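Local coordinates for protein aryl acylamidase (bacterium CSBL00001, PDB 4YJ6) that probably hydrolyses the amide bond of aryl acylamides, as a member of the amidase signature enzyme family, at residues T195-F200 against G225-T230. Sequence-based numbering, arbitrary orientation.
Sequences TNTYGF and GPITRT
Y198 and T228 form an antiparallel hydrogen-bonded pair. Y198 N donates to T228 O at 2.8 Å, and T228 N donates to Y198 O at 2.9 Å. Two residues further on, F200 N donates to P226 O at 3.1 Å in a nearly straight bond (178°). Between them lies the non-hydrogen-bonded pair G199 and I227, where I227 CA sends a CH...O contact to Y198 O.

The side chains of Y198 and T228 lie side by side on one face. T228 OG1 sits at the Y198 ring edge, 3.7 Å from CD2. It also bonds to T230 O, from above that carbonyl plane. Just before the strand, T197 OG1 lies 3.5 Å from I227 CG2, the two side chains crossing obliquely. T197 OG1 stands between its own backbone N and carbonyl carbon (chi1 50°), from where it also donates to T195 OG1. An alanine at T197 would probably leave T195 OG1 without this donor and open a gap beside I227 CG2. F200 CB packs on P226 CG at 4.1 Å.

The two strands are neighbours within the large mixed sheet of the amidase fold. Strand 443-451 flanks Y198 and F200, and strand 178-183 bonds to G225 and I227. Helix 231-241 packs on Y198, P226 and T228, while helix 165-172 touches T197.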
loop_
_atom_site.group_PDB
_atom_site.type_symbol
_atom_site.label_atom_id
_atom_site.label_comp_id
_atom_site.label_asym_id
_atom_site.label_seq_id
_atom_site.Cartn_x
_atom_site.Cartn_y
_atom_site.Cartn_z
ATOM N N THR A 195 9.558 -0.134 -5.617
ATOM C CA THR A 195 9.918 -1.554 -5.840
ATOM C C THR A 195 9.414 -2.137 -7.157
ATOM O O THR A 195 9.425 -3.358 -7.340
ATOM C CB THR A 195 9.408 -2.465 -4.688
ATOM O OG1 THR A 195 7.990 -2.337 -4.609
ATOM C CG2 THR A 195 10.038 -2.066 -3.379
ATOM N N ASN A 196 9.000 -1.287 -8.095
ATOM C CA ASN A 196 8.589 -1.780 -9.418
ATOM C C ASN A 196 7.382 -2.702 -9.286
ATOM O O ASN A 196 7.254 -3.641 -10.046
ATOM C CB ASN A 196 9.750 -2.558 -10.131
ATOM C CG ASN A 196 9.542 -2.692 -11.614
ATOM O OD1 ASN A 196 9.449 -1.687 -12.315
ATOM N ND2 ASN A 196 9.502 -3.927 -12.114
ATOM N N THR A 197 6.508 -2.434 -8.314
ATOM C CA THR A 197 5.275 -3.201 -8.213
ATOM C C THR A 197 4.049 -2.313 -8.386
ATOM O O THR A 197 4.147 -1.084 -8.401
ATOM C CB THR A 197 5.224 -3.979 -6.902
ATOM O OG1 THR A 197 5.509 -3.106 -5.801
ATOM C CG2 THR A 197 6.289 -5.120 -6.933
ATOM N N TYR A 198 2.908 -2.959 -8.610
ATOM C CA TYR A 198 1.667 -2.231 -8.857
ATOM C C TYR A 198 0.882 -2.137 -7.561
ATOM O O TYR A 198 0.565 -3.161 -6.942
ATOM C CB TYR A 198 0.892 -2.988 -9.912
ATOM C CG TYR A 198 -0.439 -2.342 -10.283
ATOM C CD1 TYR A 198 -0.476 -1.147 -11.014
ATOM C CD2 TYR A 198 -1.647 -2.926 -9.910
ATOM C CE1 TYR A 198 -1.681 -0.575 -11.377
ATOM C CE2 TYR A 198 -2.860 -2.352 -10.250
ATOM C CZ TYR A 198 -2.873 -1.178 -10.977
ATOM O OH TYR A 198 -4.064 -0.621 -11.315
ATOM N N GLY A 199 0.564 -0.920 -7.132
ATOM C CA GLY A 199 -0.118 -0.738 -5.861
ATOM C C GLY A 199 -1.463 -0.104 -6.128
ATOM O O GLY A 199 -1.504 1.019 -6.640
ATOM N N PHE A 200 -2.555 -0.783 -5.749
ATOM C CA PHE A 200 -3.903 -0.289 -6.061
ATOM C C PHE A 200 -4.607 0.241 -4.806
ATOM O O PHE A 200 -4.895 -0.551 -3.889
ATOM C CB PHE A 200 -4.791 -1.387 -6.695
ATOM C CG PHE A 200 -6.056 -0.823 -7.285
ATOM C CD1 PHE A 200 -6.067 -0.372 -8.599
ATOM C CD2 PHE A 200 -7.201 -0.692 -6.526
ATOM C CE1 PHE A 200 -7.211 0.190 -9.161
ATOM C CE2 PHE A 200 -8.357 -0.137 -7.070
ATOM C CZ PHE A 200 -8.350 0.325 -8.388
ATOM N N GLY A 225 -5.643 -2.512 0.441
ATOM C CA GLY A 225 -5.626 -2.904 -0.960
ATOM C C GLY A 225 -4.392 -3.722 -1.286
ATOM O O GLY A 225 -3.515 -3.883 -0.458
ATOM N N PRO A 226 -4.337 -4.234 -2.515
ATOM C CA PRO A 226 -3.302 -5.167 -2.948
ATOM C C PRO A 226 -2.069 -4.494 -3.555
ATOM O O PRO A 226 -2.188 -3.457 -4.216
ATOM C CB PRO A 226 -4.021 -5.988 -4.008
ATOM C CG PRO A 226 -4.916 -4.971 -4.678
ATOM C CD PRO A 226 -5.370 -4.043 -3.538
ATOM N N ILE A 227 -0.913 -5.122 -3.333
ATOM C CA ILE A 227 0.296 -4.844 -4.105
ATOM C C ILE A 227 0.611 -6.105 -4.914
ATOM O O ILE A 227 0.629 -7.188 -4.354
ATOM C CB ILE A 227 1.450 -4.480 -3.161
ATOM C CG1 ILE A 227 1.091 -3.196 -2.410
ATOM C CG2 ILE A 227 2.816 -4.319 -3.949
ATOM C CD1 ILE A 227 2.072 -2.819 -1.283
ATOM N N THR A 228 0.803 -5.965 -6.227
ATOM C CA THR A 228 0.973 -7.131 -7.112
ATOM C C THR A 228 2.064 -6.831 -8.147
ATOM O O THR A 228 2.601 -5.736 -8.187
ATOM C CB THR A 228 -0.312 -7.422 -7.910
ATOM O OG1 THR A 228 -0.665 -6.265 -8.680
ATOM C CG2 THR A 228 -1.477 -7.774 -6.979
ATOM N N ARG A 229 2.374 -7.796 -9.011
ATOM C CA ARG A 229 3.303 -7.532 -10.113
ATOM C C ARG A 229 2.548 -7.298 -11.401
ATOM O O ARG A 229 3.123 -6.744 -12.344
ATOM C CB ARG A 229 4.300 -8.694 -10.318
ATOM C CG ARG A 229 5.306 -8.831 -9.143
ATOM C CD ARG A 229 6.373 -9.915 -9.365
ATOM N NE ARG A 229 5.751 -11.224 -9.503
ATOM C CZ ARG A 229 5.407 -12.008 -8.476
ATOM N NH1 ARG A 229 5.691 -11.673 -7.218
ATOM N NH2 ARG A 229 4.804 -13.153 -8.733
ATOM N N THR A 230 1.292 -7.739 -11.477
ATOM C CA THR A 230 0.472 -7.513 -12.676
ATOM C C THR A 230 -0.832 -6.833 -12.328
ATOM O O THR A 230 -1.355 -6.983 -11.223
ATOM C CB THR A 230 0.085 -8.814 -13.403
ATOM O OG1 THR A 230 -0.898 -9.549 -12.623
ATOM C CG2 THR A 230 1.308 -9.688 -13.622
#